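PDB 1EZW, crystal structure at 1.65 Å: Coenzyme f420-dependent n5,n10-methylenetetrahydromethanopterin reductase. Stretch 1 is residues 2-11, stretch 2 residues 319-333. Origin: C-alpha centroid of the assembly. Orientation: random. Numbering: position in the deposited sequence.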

# COMPACT_ATOMS: atom_id res chain seq x y z
N ALA A 2 21.16 -15.66 21.92
CA ALA A 2 20.21 -14.77 21.20
C ALA A 2 19.98 -13.49 22.03
O ALA A 2 19.84 -13.57 23.26
CB ALA A 2 18.88 -15.51 20.97
N GLU A 3 19.98 -12.33 21.37
CA GLU A 3 19.75 -11.05 22.06
C GLU A 3 18.28 -10.89 22.48
O GLU A 3 17.38 -11.52 21.90
CB GLU A 3 20.09 -9.87 21.14
CG GLU A 3 21.53 -9.80 20.68
CD GLU A 3 22.50 -9.73 21.83
OE1 GLU A 3 22.31 -8.85 22.72
OE2 GLU A 3 23.47 -10.53 21.85
N VAL A 4 18.04 -10.05 23.48
CA VAL A 4 16.67 -9.84 23.96
C VAL A 4 15.87 -8.97 22.96
O VAL A 4 16.40 -7.96 22.45
CB VAL A 4 16.67 -9.18 25.32
CG1 VAL A 4 15.24 -8.97 25.80
CG2 VAL A 4 17.39 -10.11 26.34
N SER A 5 14.64 -9.39 22.68
CA SER A 5 13.78 -8.64 21.73
C SER A 5 12.33 -8.72 22.17
O SER A 5 11.96 -9.54 23.00
CB SER A 5 13.87 -9.23 20.31
OG SER A 5 13.32 -10.54 20.26
N PHE A 6 11.50 -7.86 21.56
CA PHE A 6 10.08 -7.85 21.86
C PHE A 6 9.28 -8.13 20.58
O PHE A 6 9.61 -7.61 19.51
CB PHE A 6 9.66 -6.50 22.42
CG PHE A 6 10.14 -6.28 23.84
CD1 PHE A 6 11.47 -5.96 24.07
CD2 PHE A 6 9.29 -6.53 24.89
CE1 PHE A 6 11.96 -5.91 25.38
CE2 PHE A 6 9.77 -6.48 26.23
CZ PHE A 6 11.10 -6.17 26.45
N GLY A 7 8.28 -8.98 20.71
CA GLY A 7 7.43 -9.30 19.57
C GLY A 7 5.99 -8.97 19.95
O GLY A 7 5.67 -8.72 21.13
N ILE A 8 5.11 -8.97 18.96
CA ILE A 8 3.71 -8.72 19.21
C ILE A 8 2.96 -9.79 18.44
O ILE A 8 3.35 -10.13 17.32
CB ILE A 8 3.28 -7.29 18.77
CG1 ILE A 8 1.81 -7.10 19.15
CG2 ILE A 8 3.54 -7.07 17.27
CD1 ILE A 8 1.39 -5.68 19.06
N GLU A 9 1.92 -10.34 19.06
CA GLU A 9 1.12 -11.38 18.40
C GLU A 9 -0.30 -10.88 18.40
O GLU A 9 -0.86 -10.55 19.44
CB GLU A 9 1.27 -12.72 19.16
CG GLU A 9 0.28 -13.80 18.75
CD GLU A 9 -0.95 -13.78 19.62
OE1 GLU A 9 -0.83 -13.93 20.87
OE2 GLU A 9 -2.06 -13.61 19.06
N LEU A 10 -0.88 -10.81 17.20
CA LEU A 10 -2.24 -10.32 17.04
C LEU A 10 -3.09 -11.37 16.35
O LEU A 10 -2.64 -12.00 15.37
CB LEU A 10 -2.24 -9.02 16.22
CG LEU A 10 -1.60 -7.80 16.91
CD1 LEU A 10 -1.39 -6.66 15.94
CD2 LEU A 10 -2.48 -7.36 18.06
N LEU A 11 -4.29 -11.60 16.90
CA LEU A 11 -5.24 -12.52 16.30
C LEU A 11 -5.89 -11.63 15.22
O LEU A 11 -6.33 -10.52 15.50
CB LEU A 11 -6.34 -12.91 17.30
CG LEU A 11 -7.29 -13.99 16.78
CD1 LEU A 11 -6.56 -15.33 16.84
CD2 LEU A 11 -8.57 -14.05 17.64
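Stretch 2 (319-333) VTQVVVGSPIGPDKE

The strand around 321-324 runs parallel to strand 5-10, the axes crossing at -29° with a closest approach of 4.3 Å. Val319 lies beyond contact, but Thr320 packs against the start of stretch 1, its CG2 3.5 Å from Ala2 O, and its carbonyl O accepts the first hydrogen bond between the stretches, from Ser5 N at 2.9 Å. The register then pairs Gln321 with Ser5, Val322 with Phe6, Val323 with Gly7 and Val324 with Ile8. Gln321 shares a sheet face with Ser5; its OE1 lies 3.7 Å from Gly7 CA, in space that a CB on this glycine would invade. Val322 bonds in both directions, N to Ser5 O (3.0 Å) and O to Gly7 N (2.9 Å), while its CB lies 4.1 Å from Phe6 CE2 on the other face. Val323 turns back to the Gln321 face, where its CG1 meets Glu9 CB at 3.6 Å. Val324 repeats the ladder, N to Gly7 O at 2.8 Å and O to Glu9 N at 2.9 Å. The chain then leaves through Ser326 and the cis peptide before Pro327, and Ile328, with positive phi (81°), returns CD1 to Leu10 CD2 (3.5 Å) and Ile8 CD1 (3.9 Å). Gly329 to Asp331 stand clear; Asp331 caps the helix that begins at Lys332.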

# COMPACT_ATOMS: atom_id res chain seq x y z
N VAL A 319 14.20 -16.99 28.58
CA VAL A 319 13.43 -16.34 27.50
C VAL A 319 14.30 -15.27 26.83
O VAL A 319 15.01 -14.52 27.53
CB VAL A 319 12.16 -15.68 28.06
CG1 VAL A 319 11.45 -14.84 26.94
CG2 VAL A 319 11.21 -16.77 28.63
N THR A 320 14.27 -15.17 25.50
CA THR A 320 15.04 -14.14 24.82
C THR A 320 14.13 -13.24 23.96
O THR A 320 14.50 -12.15 23.63
CB THR A 320 16.20 -14.72 23.96
OG1 THR A 320 15.71 -15.73 23.06
CG2 THR A 320 17.25 -15.34 24.89
N GLN A 321 12.92 -13.71 23.63
CA GLN A 321 11.96 -12.87 22.87
C GLN A 321 10.67 -12.85 23.68
O GLN A 321 10.09 -13.89 23.94
CB GLN A 321 11.64 -13.39 21.44
CG GLN A 321 10.57 -12.49 20.76
CD GLN A 321 10.18 -12.88 19.33
OE1 GLN A 321 9.08 -12.51 18.85
NE2 GLN A 321 11.08 -13.58 18.62
N VAL A 322 10.25 -11.67 24.12
CA VAL A 322 9.01 -11.57 24.88
C VAL A 322 7.90 -11.19 23.89
O VAL A 322 7.95 -10.10 23.33
CB VAL A 322 9.12 -10.49 25.95
CG1 VAL A 322 7.80 -10.37 26.67
CG2 VAL A 322 10.21 -10.91 26.98
N VAL A 323 6.94 -12.08 23.66
CA VAL A 323 5.89 -11.76 22.69
C VAL A 323 4.67 -11.31 23.44
O VAL A 323 4.04 -12.06 24.17
CB VAL A 323 5.50 -12.98 21.80
CG1 VAL A 323 4.45 -12.53 20.76
CG2 VAL A 323 6.79 -13.51 21.05
N VAL A 324 4.31 -10.05 23.21
CA VAL A 324 3.16 -9.45 23.85
C VAL A 324 1.93 -9.94 23.11
O VAL A 324 1.77 -9.65 21.92
CB VAL A 324 3.27 -7.92 23.72
CG1 VAL A 324 1.97 -7.24 24.15
CG2 VAL A 324 4.49 -7.41 24.54
N GLY A 325 1.06 -10.66 23.81
CA GLY A 325 -0.15 -11.19 23.22
C GLY A 325 -1.38 -10.74 23.97
O GLY A 325 -1.28 -10.08 25.02
N SER A 326 -2.54 -11.14 23.44
CA SER A 326 -3.83 -10.76 23.97
C SER A 326 -3.87 -10.83 25.50
O SER A 326 -3.47 -11.84 26.08
CB SER A 326 -4.89 -11.69 23.38
OG SER A 326 -6.19 -11.30 23.81
N PRO A 327 -4.49 -9.83 26.16
CA PRO A 327 -5.17 -8.66 25.57
C PRO A 327 -4.29 -7.50 25.12
O PRO A 327 -4.77 -6.56 24.45
CB PRO A 327 -6.10 -8.23 26.71
CG PRO A 327 -5.11 -8.45 27.95
CD PRO A 327 -4.65 -9.85 27.63
N ILE A 328 -3.01 -7.55 25.50
CA ILE A 328 -1.99 -6.53 25.26
C ILE A 328 -2.15 -5.42 26.30
O ILE A 328 -1.19 -5.01 26.95
CB ILE A 328 -2.02 -6.00 23.77
CG1 ILE A 328 -1.66 -7.18 22.85
CG2 ILE A 328 -0.97 -4.88 23.59
CD1 ILE A 328 -1.54 -6.83 21.40
N GLY A 329 -3.39 -4.95 26.47
CA GLY A 329 -3.67 -3.93 27.46
C GLY A 329 -5.10 -3.49 27.25
O GLY A 329 -5.73 -3.87 26.26
N PRO A 330 -5.67 -2.75 28.20
CA PRO A 330 -7.05 -2.27 28.09
C PRO A 330 -7.28 -1.55 26.74
O PRO A 330 -8.33 -1.71 26.13
CB PRO A 330 -7.16 -1.35 29.31
CG PRO A 330 -6.36 -2.20 30.36
CD PRO A 330 -5.09 -2.37 29.51
N ASP A 331 -6.28 -0.77 26.30
CA ASP A 331 -6.30 -0.03 25.01
C ASP A 331 -5.03 -0.59 24.35
O ASP A 331 -3.93 -0.28 24.82
CB ASP A 331 -6.15 1.47 25.28
CG ASP A 331 -6.08 2.33 24.01
OD1 ASP A 331 -6.72 3.41 23.98
OD2 ASP A 331 -5.36 1.98 23.05
N LYS A 332 -5.19 -1.39 23.30
CA LYS A 332 -4.02 -2.02 22.63
C LYS A 332 -2.97 -1.04 22.16
O LYS A 332 -1.78 -1.25 22.37
CB LYS A 332 -4.44 -2.92 21.43
CG LYS A 332 -5.22 -4.22 21.82
CD LYS A 332 -5.38 -5.16 20.62
CE LYS A 332 -5.66 -6.60 21.04
NZ LYS A 332 -6.87 -6.75 21.89
N GLU A 333 -3.39 0.03 21.46
CA GLU A 333 -2.41 0.99 20.99
C GLU A 333 -1.67 1.71 22.13
O GLU A 333 -0.44 1.84 22.09
CB GLU A 333 -3.10 2.00 20.03
CG GLU A 333 -2.21 3.15 19.62
CD GLU A 333 -2.83 3.93 18.47
OE1 GLU A 333 -2.43 5.10 18.28
OE2 GLU A 333 -3.70 3.36 17.79